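Local coordinates for importin subunit beta-1 (Saccharomyces cerevisiae, PDB 5OWU), which carries proteins into the nucleus together with importin alpha, which recognises the classical nuclear localization signal in the cargo, at residues V827-R835 with A848-K856. Sequence-based numbering, arbitrary orientation.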
loop_
_atom_site.group_PDB
_atom_site.type_symbol
_atom_site.label_atom_id
_atom_site.label_comp_id
_atom_site.label_asym_id
_atom_site.label_seq_id
_atom_site.Cartn_x
_atom_site.Cartn_y
_atom_site.Cartn_z
ATOM N N VAL A 827 12.985 19.995 -20.304
ATOM C CA VAL A 827 13.936 20.438 -19.284
ATOM C C VAL A 827 13.536 21.807 -18.745
ATOM O O VAL A 827 13.407 22.003 -17.530
ATOM C CB VAL A 827 15.368 20.448 -19.852
ATOM C CG1 VAL A 827 16.371 20.981 -18.822
ATOM C CG2 VAL A 827 15.768 19.055 -20.293
ATOM N N ILE A 828 13.340 22.776 -19.641
ATOM C CA ILE A 828 12.950 24.123 -19.225
ATOM C C ILE A 828 11.674 24.071 -18.390
ATOM O O ILE A 828 11.600 24.631 -17.286
ATOM C CB ILE A 828 12.782 25.026 -20.461
ATOM C CG1 ILE A 828 14.133 25.223 -21.165
ATOM C CG2 ILE A 828 12.165 26.374 -20.079
ATOM C CD1 ILE A 828 14.028 25.500 -22.663
ATOM N N ASP A 829 10.648 23.392 -18.909
ATOM C CA ASP A 829 9.375 23.298 -18.202
ATOM C C ASP A 829 9.546 22.654 -16.832
ATOM O O ASP A 829 8.925 23.088 -15.857
ATOM C CB ASP A 829 8.371 22.510 -19.042
ATOM C CG ASP A 829 8.010 23.216 -20.337
ATOM O OD1 ASP A 829 8.296 24.426 -20.458
ATOM O OD2 ASP A 829 7.432 22.561 -21.232
ATOM N N TYR A 830 10.377 21.612 -16.737
ATOM C CA TYR A 830 10.585 20.952 -15.451
ATOM C C TYR A 830 11.271 21.883 -14.459
ATOM O O TYR A 830 10.859 21.979 -13.294
ATOM C CB TYR A 830 11.406 19.677 -15.645
ATOM C CG TYR A 830 11.657 18.925 -14.359
ATOM C CD1 TYR A 830 10.600 18.519 -13.557
ATOM C CD2 TYR A 830 12.947 18.609 -13.952
ATOM C CE1 TYR A 830 10.816 17.832 -12.387
ATOM C CE2 TYR A 830 13.175 17.921 -12.780
ATOM C CZ TYR A 830 12.104 17.532 -12.004
ATOM O OH TYR A 830 12.315 16.845 -10.838
ATOM N N ILE A 831 12.318 22.578 -14.903
ATOM C CA ILE A 831 12.973 23.566 -14.053
ATOM C C ILE A 831 11.955 24.576 -13.544
ATOM O O ILE A 831 11.965 24.949 -12.365
ATOM C CB ILE A 831 14.118 24.254 -14.819
ATOM C CG1 ILE A 831 15.224 23.237 -15.129
ATOM C CG2 ILE A 831 14.676 25.431 -14.016
ATOM C CD1 ILE A 831 16.339 23.767 -16.019
ATOM N N LYS A 832 11.053 25.025 -14.417
ATOM C CA LYS A 832 10.109 26.068 -14.024
ATOM C C LYS A 832 9.055 25.540 -13.056
ATOM O O LYS A 832 8.705 26.220 -12.086
ATOM C CB LYS A 832 9.469 26.670 -15.273
ATOM C CG LYS A 832 10.394 27.662 -15.975
ATOM C CD LYS A 832 10.398 27.530 -17.493
ATOM C CE LYS A 832 9.384 28.457 -18.149
ATOM N NZ LYS A 832 9.612 28.564 -19.617
ATOM N N ARG A 833 8.543 24.327 -13.292
ATOM C CA ARG A 833 7.600 23.732 -12.351
ATOM C C ARG A 833 8.241 23.540 -10.984
ATOM O O ARG A 833 7.597 23.762 -9.951
ATOM C CB ARG A 833 7.086 22.391 -12.878
ATOM C CG ARG A 833 6.337 22.466 -14.197
ATOM C CD ARG A 833 5.384 21.288 -14.374
ATOM N NE ARG A 833 5.966 20.016 -13.943
ATOM C CZ ARG A 833 6.644 19.181 -14.728
ATOM N NH1 ARG A 833 6.850 19.465 -16.009
ATOM N NH2 ARG A 833 7.126 18.049 -14.226
ATOM N N THR A 834 9.505 23.114 -10.957
ATOM C CA THR A 834 10.183 22.908 -9.683
ATOM C C THR A 834 10.483 24.233 -8.995
ATOM O O THR A 834 10.447 24.316 -7.764
ATOM C CB THR A 834 11.474 22.116 -9.898
ATOM O OG1 THR A 834 11.173 20.869 -10.539
ATOM C CG2 THR A 834 12.164 21.837 -8.573
ATOM N N ARG A 835 10.773 25.273 -9.773
ATOM C CA ARG A 835 11.090 26.582 -9.218
ATOM C C ARG A 835 9.845 27.305 -8.716
ATOM O O ARG A 835 9.943 28.130 -7.801
ATOM C CB ARG A 835 11.805 27.421 -10.283
ATOM C CG ARG A 835 12.033 28.882 -9.933
ATOM C CD ARG A 835 12.911 29.048 -8.707
ATOM N NE ARG A 835 13.152 30.458 -8.416
ATOM C CZ ARG A 835 13.694 30.915 -7.291
ATOM N NH1 ARG A 835 14.056 30.074 -6.331
ATOM N NH2 ARG A 835 13.868 32.219 -7.123
ATOM N N ALA A 848 16.411 24.785 -8.052
ATOM C CA ALA A 848 15.843 25.019 -9.377
ATOM C C ALA A 848 16.361 26.320 -9.975
ATOM O O ALA A 848 16.569 26.413 -11.190
ATOM C CB ALA A 848 14.316 25.036 -9.307
ATOM N N ARG A 849 16.569 27.339 -9.140
ATOM C CA ARG A 849 17.164 28.581 -9.625
ATOM C C ARG A 849 18.573 28.334 -10.146
ATOM O O ARG A 849 18.918 28.758 -11.256
ATOM C CB ARG A 849 17.168 29.629 -8.507
ATOM C CG ARG A 849 17.966 30.902 -8.794
ATOM C CD ARG A 849 17.354 31.739 -9.909
ATOM N NE ARG A 849 17.740 33.145 -9.794
ATOM C CZ ARG A 849 17.275 34.123 -10.567
ATOM N NH1 ARG A 849 16.399 33.862 -11.528
ATOM N NH2 ARG A 849 17.688 35.370 -10.376
ATOM N N TRP A 850 19.404 27.645 -9.356
ATOM C CA TRP A 850 20.740 27.275 -9.819
ATOM C C TRP A 850 20.671 26.554 -11.164
ATOM O O TRP A 850 21.404 26.885 -12.110
ATOM C CB TRP A 850 21.419 26.417 -8.747
ATOM C CG TRP A 850 22.574 25.560 -9.207
ATOM C CD1 TRP A 850 22.588 24.196 -9.305
ATOM C CD2 TRP A 850 23.878 26.003 -9.604
ATOM N NE1 TRP A 850 23.817 23.763 -9.748
ATOM C CE2 TRP A 850 24.627 24.851 -9.938
ATOM C CE3 TRP A 850 24.487 27.257 -9.714
ATOM C CZ2 TRP A 850 25.950 24.920 -10.378
ATOM C CZ3 TRP A 850 25.801 27.322 -10.150
ATOM C CH2 TRP A 850 26.517 26.161 -10.477
ATOM N N ALA A 851 19.758 25.586 -11.278
ATOM C CA ALA A 851 19.610 24.835 -12.521
ATOM C C ALA A 851 19.207 25.738 -13.679
ATOM O O ALA A 851 19.646 25.533 -14.816
ATOM C CB ALA A 851 18.577 23.726 -12.340
ATOM N N ARG A 852 18.352 26.730 -13.416
ATOM C CA ARG A 852 17.919 27.646 -14.467
ATOM C C ARG A 852 19.078 28.510 -14.944
ATOM O O ARG A 852 19.290 28.677 -16.152
ATOM C CB ARG A 852 16.769 28.517 -13.950
ATOM C CG ARG A 852 16.180 29.469 -14.978
ATOM C CD ARG A 852 15.727 28.726 -16.219
ATOM N NE ARG A 852 14.869 29.542 -17.069
ATOM C CZ ARG A 852 14.452 29.173 -18.275
ATOM N NH1 ARG A 852 14.822 28.003 -18.780
ATOM N NH2 ARG A 852 13.669 29.975 -18.982
ATOM N N GLU A 853 19.846 29.064 -14.003
ATOM C CA GLU A 853 21.048 29.806 -14.366
ATOM C C GLU A 853 21.947 28.970 -15.269
ATOM O O GLU A 853 22.339 29.408 -16.360
ATOM C CB GLU A 853 21.804 30.227 -13.105
ATOM C CG GLU A 853 21.008 31.119 -12.166
ATOM C CD GLU A 853 21.674 31.273 -10.812
ATOM O OE1 GLU A 853 22.890 31.005 -10.710
ATOM O OE2 GLU A 853 20.976 31.653 -9.847
ATOM N N GLN A 854 22.267 27.747 -14.839
ATOM C CA GLN A 854 23.209 26.939 -15.610
ATOM C C GLN A 854 22.632 26.541 -16.964
ATOM O O GLN A 854 23.354 26.515 -17.966
ATOM C CB GLN A 854 23.620 25.707 -14.807
ATOM C CG GLN A 854 24.472 26.037 -13.600
ATOM C CD GLN A 854 25.736 26.787 -13.982
ATOM O OE1 GLN A 854 26.419 26.426 -14.941
ATOM N NE2 GLN A 854 26.035 27.852 -13.251
ATOM N N GLN A 855 21.338 26.231 -17.018
ATOM C CA GLN A 855 20.707 25.866 -18.282
ATOM C C GLN A 855 20.766 27.020 -19.280
ATOM O O GLN A 855 21.153 26.836 -20.442
ATOM C CB GLN A 855 19.259 25.441 -18.024
ATOM C CG GLN A 855 18.448 25.152 -19.283
ATOM C CD GLN A 855 17.542 26.307 -19.684
ATOM O OE1 GLN A 855 16.991 27.007 -18.835
ATOM N NE2 GLN A 855 17.384 26.505 -20.984
ATOM N N LYS A 856 20.379 28.222 -18.841
ATOM C CA LYS A 856 20.452 29.385 -19.720
ATOM C C LYS A 856 21.880 29.631 -20.189
ATOM O O LYS A 856 22.114 29.943 -21.367
ATOM C CB LYS A 856 19.907 30.623 -19.009
ATOM C CG LYS A 856 18.414 30.585 -18.767
ATOM C CD LYS A 856 17.946 31.832 -18.033
ATOM C CE LYS A 856 16.569 32.269 -18.507
ATOM N NZ LYS A 856 16.595 32.743 -19.921
#
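Ile831 packs against Ala848 between helical segments 827-835 and 848-856, which run nearly antiparallel, their axes 151° apart and 9.1 Å at closest approach. Both belong to HEAT 19, the last repeat of the solenoid, and they pair as the helical hairpin of a HEAT unit. The backbones are nearest at one end, where the CA atoms of Arg835 and Ala848 are 5.0 Å apart; there the Ala848 methyl packs on CA and CB of Arg835 and on CG2 of Thr834. In the middle, Ile831 is a knob in the hole formed by Ala848, Ala851, Arg852 and Gln855. Its two branches divide the work: CG2, anti to the backbone N, lies 3.7 Å from Arg852 CB and also meets the Ala848 carbonyl oxygen, while CD1 reaches CB of Gln855. One turn earlier, Ile828 sets CG2 3.4 Å from NH1 of Arg852, approaching that guanidinium obliquely, and CG1 3.5 Å from Gln855 NE2, an amide nitrogen that hydrogen-bonds to the backbone oxygen of Tyr822. With an alanine at Ile828, the Arg852 guanidinium and the Gln855 amide would probably lose the apolar surface they share, and a gap would be likely to open between them and helix 825-836. CD of Lys832 lies over one face of the Arg852 guanidinium, and CG of Lys856 over the opposite face. No hydrogen bond joins the two segments, so this interface rests on packing. Ala851 also touches Val803, and Tyr830 touches Ala802, both on helix 796-812, which ties the hairpin to the preceding repeat. Back at the Arg835-Ala848 end, the Arg835 chain bends at chi2 (62°), and CB of Arg849 lies over one face of its guanidinium, offset toward the rim, 3.8 Å from Arg835 NH1.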